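Local coordinates for membrane-associated protein VP24 (Marburg virus - Musoke, Kenya, 1980, PDB 4OR8) that probably serves as a minor matrix protein of the virion, with a part in nucleocapsid assembly and in budding, at residues N38-W43 with K165-G170. Residues are numbered along the deposited sequence; the frame is centred on the assembly and turned at random.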
ATOM      1  N   ASN B  38     -20.792  10.273 -20.212  1.00 39.32           N
ATOM      2  CA  ASN B  38     -21.488   9.023 -19.909  1.00 43.58           C
ATOM      3  C   ASN B  38     -20.597   7.957 -19.271  1.00 44.82           C
ATOM      4  O   ASN B  38     -21.060   6.866 -18.939  1.00 40.41           O
ATOM      5  CB  ASN B  38     -22.170   8.470 -21.162  1.00 40.90           C
ATOM      6  CG  ASN B  38     -21.352   8.695 -22.419  1.00 62.55           C
ATOM      7  OD1 ASN B  38     -20.730   9.746 -22.589  1.00 57.96           O
ATOM      8  ND2 ASN B  38     -21.346   7.707 -23.309  1.00 52.84           N
ATOM      9  N   SER B  39     -19.320   8.285 -19.094  1.00 47.67           N
ATOM     10  CA  SER B  39     -18.368   7.374 -18.468  1.00 41.59           C
ATOM     11  C   SER B  39     -18.684   7.170 -16.990  1.00 36.56           C
ATOM     12  O   SER B  39     -18.275   6.177 -16.389  1.00 40.52           O
ATOM     13  CB  SER B  39     -16.944   7.908 -18.629  1.00 39.08           C
ATOM     14  OG  SER B  39     -16.842   9.236 -18.141  1.00 38.76           O
ATOM     15  N   THR B  40     -19.414   8.117 -16.409  1.00 31.17           N
ATOM     16  CA  THR B  40     -19.816   8.034 -15.009  1.00 35.80           C
ATOM     17  C   THR B  40     -20.867   6.951 -14.794  1.00 31.67           C
ATOM     18  O   THR B  40     -21.076   6.492 -13.672  1.00 30.44           O
ATOM     19  CB  THR B  40     -20.404   9.362 -14.519  1.00 30.69           C
ATOM     20  OG1 THR B  40     -21.630   9.625 -15.215  1.00 37.38           O
ATOM     21  CG2 THR B  40     -19.435  10.498 -14.774  1.00 31.12           C
ATOM     22  N   ALA B  41     -21.533   6.551 -15.872  1.00 35.39           N
ATOM     23  CA  ALA B  41     -22.584   5.547 -15.783  1.00 34.09           C
ATOM     24  C   ALA B  41     -22.065   4.164 -16.159  1.00 38.54           C
ATOM     25  O   ALA B  41     -22.817   3.189 -16.167  1.00 37.66           O
ATOM     26  CB  ALA B  41     -23.762   5.932 -16.660  1.00 31.62           C
ATOM     27  N   ARG B  42     -20.773   4.085 -16.463  1.00 34.71           N
ATOM     28  CA  ARG B  42     -20.151   2.820 -16.836  1.00 35.42           C
ATOM     29  C   ARG B  42     -19.200   2.315 -15.758  1.00 39.66           C
ATOM     30  O   ARG B  42     -18.549   3.100 -15.067  1.00 40.77           O
ATOM     31  CB  ARG B  42     -19.388   2.967 -18.153  1.00 43.40           C
ATOM     32  CG  ARG B  42     -20.249   3.314 -19.352  1.00 37.48           C
ATOM     33  CD  ARG B  42     -19.387   3.507 -20.588  1.00 51.01           C
ATOM     34  NE  ARG B  42     -19.393   4.891 -21.053  1.00 59.71           N
ATOM     35  CZ  ARG B  42     -18.515   5.392 -21.918  1.00 60.68           C
ATOM     36  NH1 ARG B  42     -17.548   4.627 -22.407  1.00 67.32           N
ATOM     37  NH2 ARG B  42     -18.601   6.662 -22.288  1.00 52.73           N
ATOM     38  N   TRP B  43     -19.124   0.996 -15.625  1.00 40.02           N
ATOM     39  CA  TRP B  43     -18.155   0.356 -14.744  1.00 29.99           C
ATOM     40  C   TRP B  43     -17.395  -0.701 -15.537  1.00 36.00           C
ATOM     41  O   TRP B  43     -17.785  -1.870 -15.567  1.00 39.45           O
ATOM     42  CB  TRP B  43     -18.857  -0.273 -13.542  1.00 28.51           C
ATOM     43  CG  TRP B  43     -17.930  -0.941 -12.573  1.00 32.59           C
ATOM     44  CD1 TRP B  43     -17.677  -2.277 -12.469  1.00 33.57           C
ATOM     45  CD2 TRP B  43     -17.134  -0.303 -11.566  1.00 35.44           C
ATOM     46  NE1 TRP B  43     -16.775  -2.512 -11.460  1.00 37.18           N
ATOM     47  CE2 TRP B  43     -16.426  -1.316 -10.889  1.00 35.95           C
ATOM     48  CE3 TRP B  43     -16.953   1.025 -11.171  1.00 30.84           C
ATOM     49  CZ2 TRP B  43     -15.550  -1.044  -9.839  1.00 25.12           C
ATOM     50  CZ3 TRP B  43     -16.081   1.295 -10.129  1.00 30.11           C
ATOM     51  CH2 TRP B  43     -15.390   0.265  -9.476  1.00 24.67           C
ATOM     52  N   LYS B 165     -16.767  17.721 -13.728  1.00 22.53           N
ATOM     53  CA  LYS B 165     -15.488  18.150 -13.184  1.00 22.73           C
ATOM     54  C   LYS B 165     -15.512  18.097 -11.661  1.00 21.33           C
ATOM     55  O   LYS B 165     -14.600  17.560 -11.031  1.00 18.67           O
ATOM     56  CB  LYS B 165     -15.174  19.574 -13.642  1.00 29.09           C
ATOM     57  CG  LYS B 165     -13.768  19.757 -14.168  1.00 32.94           C
ATOM     58  CD  LYS B 165     -13.674  19.373 -15.631  1.00 29.32           C
ATOM     59  CE  LYS B 165     -14.326  20.427 -16.502  1.00 35.82           C
ATOM     60  NZ  LYS B 165     -13.679  21.757 -16.322  1.00 56.53           N
ATOM     61  N   ILE B 166     -16.567  18.658 -11.081  1.00 20.76           N
ATOM     62  CA  ILE B 166     -16.730  18.685  -9.633  1.00 19.66           C
ATOM     63  C   ILE B 166     -16.821  17.273  -9.065  1.00 19.19           C
ATOM     64  O   ILE B 166     -16.215  16.963  -8.036  1.00 18.15           O
ATOM     65  CB  ILE B 166     -17.979  19.501  -9.228  1.00 26.99           C
ATOM     66  CG1 ILE B 166     -17.772  20.979  -9.560  1.00 22.31           C
ATOM     67  CG2 ILE B 166     -18.284  19.336  -7.746  1.00 31.78           C
ATOM     68  CD1 ILE B 166     -18.949  21.855  -9.203  1.00 29.35           C
ATOM     69  N   LEU B 167     -17.566  16.417  -9.754  1.00 18.12           N
ATOM     70  CA  LEU B 167     -17.744  15.038  -9.317  1.00 13.00           C
ATOM     71  C   LEU B 167     -16.419  14.297  -9.209  1.00 14.91           C
ATOM     72  O   LEU B 167     -16.177  13.597  -8.229  1.00 21.10           O
ATOM     73  CB  LEU B 167     -18.685  14.291 -10.257  1.00 15.31           C
ATOM     74  CG  LEU B 167     -18.926  12.835  -9.859  1.00 19.35           C
ATOM     75  CD1 LEU B 167     -19.569  12.772  -8.481  1.00 14.43           C
ATOM     76  CD2 LEU B 167     -19.771  12.110 -10.900  1.00 13.68           C
ATOM     77  N   MET B 168     -15.562  14.459 -10.212  1.00 15.77           N
ATOM     78  CA  MET B 168     -14.250  13.825 -10.201  1.00 13.02           C
ATOM     79  C   MET B 168     -13.367  14.426  -9.112  1.00 17.18           C
ATOM     80  O   MET B 168     -12.678  13.706  -8.392  1.00 23.60           O
ATOM     81  CB  MET B 168     -13.577  13.957 -11.566  1.00 11.18           C
ATOM     82  CG  MET B 168     -14.396  13.408 -12.723  1.00 17.97           C
ATOM     83  SD  MET B 168     -14.834  11.664 -12.542  1.00 27.17           S
ATOM     84  CE  MET B 168     -16.606  11.759 -12.772  1.00 14.14           C
ATOM     85  N   ALA B 169     -13.392  15.750  -8.989  1.00 16.82           N
ATOM     86  CA  ALA B 169     -12.606  16.439  -7.969  1.00 12.09           C
ATOM     87  C   ALA B 169     -13.011  16.015  -6.559  1.00 20.93           C
ATOM     88  O   ALA B 169     -12.173  15.911  -5.659  1.00 19.88           O
ATOM     89  CB  ALA B 169     -12.737  17.944  -8.127  1.00 16.02           C
ATOM     90  N   GLY B 170     -14.305  15.772  -6.375  1.00 18.79           N
ATOM     91  CA  GLY B 170     -14.829  15.328  -5.098  1.00 13.76           C
ATOM     92  C   GLY B 170     -14.354  13.946  -4.693  1.00 19.43           C
ATOM     93  O   GLY B 170     -14.024  13.722  -3.528  1.00 20.74           O
TER
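The methyl of T40 reaches from a short 3-10 turn to two side chains of helix 161-178, and these two touches make up the whole contact. T40 CG2 lies 3.7 Å from M168 CE, methyl against methyl, with the two side chains running at a slant to one another. The same CG2 is 4.2 Å from L167 CD2, a looser touch by one branch of the leucine. T40 and L167 both set off from their backbones toward the opposite segment. M168 leaves its backbone across the line to the other segment, neither toward it nor away, and bends at chi2 (-58°) and again at chi3 (127°) bring its terminal methyl round to the threonine. In T40, chi1 of 66° separates the two branches: OG1 turns back to hydrogen-bond L37 O within its own turn, leaving CG2, anti to the carbonyl carbon, as the group that faces the helix. The hydroxyl thus has a partner on the loop side and the interface itself is wholly apolar. No hydrogen bond joins the segments, whose nearest CA atoms, T40 and L167, stand 9.3 Å apart, and only 77 Å² is buried between them. Neighbours complete the packing: F164 of the same helix touches S39 and T40, W56 of strand 51-56 lies against M168, and F129 of helix 127-142 against L167. On the turn, A41 N bonds N38 O at 3.1 Å. The arrangement is plain hydrophobic core packing in the VP24 pyramidal fold, where the turn leading into strand 44-48 of the three-stranded antiparallel sheet meets helix 161-178.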